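Local atomic coordinates of possible adhesin (Caldicellulosiruptor kronotskyensis, PDB entry 4WA0), a protein that probably mediates attachment of this extremely thermophilic bacterium to cellulose as a tapirin, the present chain being its beta-helical C-terminal domain. Residues A[48-53]-A[75-80]. Sequence-based numbering, arbitrary orientation.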
loop_
_atom_site.group_PDB
_atom_site.type_symbol
_atom_site.label_atom_id
_atom_site.label_comp_id
_atom_site.label_asym_id
_atom_site.label_seq_id
_atom_site.Cartn_x
_atom_site.Cartn_y
_atom_site.Cartn_z
ATOM N N ASP A 48 4.828 -3.856 -6.154
ATOM C CA ASP A 48 4.153 -3.742 -7.422
ATOM C C ASP A 48 2.807 -3.079 -7.316
ATOM O O ASP A 48 2.493 -2.221 -8.134
ATOM C CB ASP A 48 3.904 -5.120 -8.029
ATOM C CG ASP A 48 5.198 -5.859 -8.412
ATOM O OD1 ASP A 48 6.104 -5.249 -8.985
ATOM O OD2 ASP A 48 5.325 -7.092 -8.202
ATOM N N ASN A 49 1.984 -3.463 -6.358
ATOM C CA ASN A 49 0.681 -2.844 -6.258
ATOM C C ASN A 49 0.384 -2.641 -4.755
ATOM O O ASN A 49 0.833 -3.474 -3.948
ATOM C CB ASN A 49 -0.364 -3.755 -6.801
ATOM C CG ASN A 49 -0.175 -4.080 -8.273
ATOM O OD1 ASN A 49 -0.500 -3.269 -9.156
ATOM N ND2 ASN A 49 0.382 -5.246 -8.540
ATOM N N LEU A 50 -0.444 -1.656 -4.460
ATOM C CA LEU A 50 -0.898 -1.356 -3.085
ATOM C C LEU A 50 -2.406 -1.084 -3.126
ATOM O O LEU A 50 -2.844 -0.081 -3.740
ATOM C CB LEU A 50 -0.138 -0.144 -2.554
ATOM C CG LEU A 50 -0.469 0.460 -1.213
ATOM C CD1 LEU A 50 -0.246 -0.590 -0.150
ATOM C CD2 LEU A 50 0.328 1.710 -1.000
ATOM N N ILE A 51 -3.191 -2.013 -2.600
ATOM C CA ILE A 51 -4.651 -1.993 -2.763
ATOM C C ILE A 51 -5.370 -1.924 -1.455
ATOM O O ILE A 51 -5.156 -2.821 -0.628
ATOM C CB ILE A 51 -5.122 -3.224 -3.564
ATOM C CG1 ILE A 51 -4.418 -3.215 -4.899
ATOM C CG2 ILE A 51 -6.659 -3.315 -3.710
ATOM C CD1 ILE A 51 -4.450 -4.511 -5.632
ATOM N N SER A 52 -6.242 -0.915 -1.338
ATOM C CA SER A 52 -7.190 -0.854 -0.246
ATOM C C SER A 52 -8.630 -0.756 -0.725
ATOM O O SER A 52 -8.954 0.147 -1.480
ATOM C CB SER A 52 -6.937 0.304 0.663
ATOM O OG SER A 52 -7.929 0.359 1.706
ATOM N N LYS A 53 -9.457 -1.693 -0.302
ATOM C CA LYS A 53 -10.933 -1.643 -0.575
ATOM C C LYS A 53 -11.695 -0.868 0.473
ATOM O O LYS A 53 -12.864 -1.012 0.654
ATOM C CB LYS A 53 -11.486 -3.027 -0.788
ATOM C CG LYS A 53 -10.871 -3.707 -2.014
ATOM C CD LYS A 53 -11.879 -4.632 -2.721
ATOM C CE LYS A 53 -11.484 -4.980 -4.154
ATOM N NZ LYS A 53 -12.350 -6.076 -4.655
ATOM N N ASN A 75 3.250 -0.390 -10.167
ATOM C CA ASN A 75 2.061 -0.443 -10.943
ATOM C C ASN A 75 0.980 0.431 -10.272
ATOM O O ASN A 75 1.036 1.636 -10.409
ATOM C CB ASN A 75 1.653 -1.905 -11.267
ATOM C CG ASN A 75 0.530 -1.933 -12.228
ATOM O OD1 ASN A 75 0.536 -1.136 -13.179
ATOM N ND2 ASN A 75 -0.441 -2.795 -12.027
ATOM N N ILE A 76 0.043 -0.153 -9.531
ATOM C CA ILE A 76 -1.161 0.538 -9.119
ATOM C C ILE A 76 -1.287 0.733 -7.602
ATOM O O ILE A 76 -1.040 -0.174 -6.855
ATOM C CB ILE A 76 -2.416 -0.215 -9.635
ATOM C CG1 ILE A 76 -2.475 -0.161 -11.178
ATOM C CG2 ILE A 76 -3.684 0.307 -8.967
ATOM C CD1 ILE A 76 -3.445 -1.108 -11.867
ATOM N N ILE A 77 -1.652 1.942 -7.184
ATOM C CA ILE A 77 -2.213 2.221 -5.855
ATOM C C ILE A 77 -3.745 2.333 -6.121
ATOM O O ILE A 77 -4.189 3.246 -6.860
ATOM C CB ILE A 77 -1.652 3.529 -5.244
ATOM C CG1 ILE A 77 -0.123 3.413 -5.005
ATOM C CG2 ILE A 77 -2.346 3.846 -3.918
ATOM C CD1 ILE A 77 0.510 4.562 -4.340
ATOM N N TYR A 78 -4.516 1.522 -5.430
ATOM C CA TYR A 78 -5.949 1.573 -5.535
ATOM C C TYR A 78 -6.527 1.852 -4.203
ATOM O O TYR A 78 -6.249 1.146 -3.278
ATOM C CB TYR A 78 -6.482 0.277 -6.121
ATOM C CG TYR A 78 -7.998 0.153 -6.171
ATOM C CD1 TYR A 78 -8.735 -0.078 -5.041
ATOM C CD2 TYR A 78 -8.679 0.179 -7.379
ATOM C CE1 TYR A 78 -10.137 -0.265 -5.079
ATOM C CE2 TYR A 78 -10.073 0.050 -7.421
ATOM C CZ TYR A 78 -10.782 -0.137 -6.266
ATOM O OH TYR A 78 -12.138 -0.343 -6.221
ATOM N N VAL A 79 -7.347 2.883 -4.115
ATOM C CA VAL A 79 -8.037 3.224 -2.850
ATOM C C VAL A 79 -9.512 3.356 -3.152
ATOM O O VAL A 79 -9.937 4.263 -3.882
ATOM C CB VAL A 79 -7.492 4.513 -2.254
ATOM C CG1 VAL A 79 -8.157 4.835 -0.905
ATOM C CG2 VAL A 79 -5.970 4.418 -2.062
ATOM N N GLU A 80 -10.330 2.471 -2.583
ATOM C CA GLU A 80 -11.771 2.547 -2.856
ATOM C C GLU A 80 -12.438 3.832 -2.311
ATOM O O GLU A 80 -13.342 4.413 -2.959
ATOM C CB GLU A 80 -12.440 1.272 -2.301
ATOM C CG GLU A 80 -13.950 1.213 -2.534
ATOM C CD GLU A 80 -14.672 0.144 -1.708
ATOM O OE1 GLU A 80 -14.473 -1.040 -1.964
ATOM O OE2 GLU A 80 -15.512 0.496 -0.824
#
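Asn49 and Asn75 meet at the corner where two successive coils of a parallel beta-helix enter the same face, and their side chains run alongside each other in the same direction. Their amide planes stand 82° apart, yet Asn75 ND2 donates a 2.9 Å hydrogen bond to a lone pair of Asn49 OD1, in the carbonyl plane; the bond is bent at the donor, and the acceptor lies somewhat out of the Asn75 amide plane. The same OD1 also accepts the backbone N of Ile76, a longer bond of 3.2 Å whose donor is tilted 33° from the carbonyl plane. Two donors thus grip one buried oxygen, while Asn49 ND2 is held by Ser30 OG of the preceding coil. Asn49 CG lies anti to the carbonyl carbon, and from there the amide oxygen reaches both donors.

Beyond the corner, strands 50-52 and 76-79 run parallel, and four backbone hydrogen bonds alternate from Leu50 N to Glu80 N; the straightest joins Ser52 N to Tyr78 O (2.8 Å, N-H...O angle 179°). Side chains stack in register: Leu50 CB lies 4.3 Å from Ile77 CG1 on the face that also carries Ser52 and Val79, with Leu37 packing against Leu50 and Ser52. On the opposite face Ile51 and Tyr78 meet at a slant, Ile51 CG2 coming to 4.1 Å from Tyr78 CD1, and Ile222 of helix 217-224 touches both. The CD1 edge of the tyrosine ring meets Ser52 O, which sits near the ring plane, 3.6 Å from Tyr78 CD1.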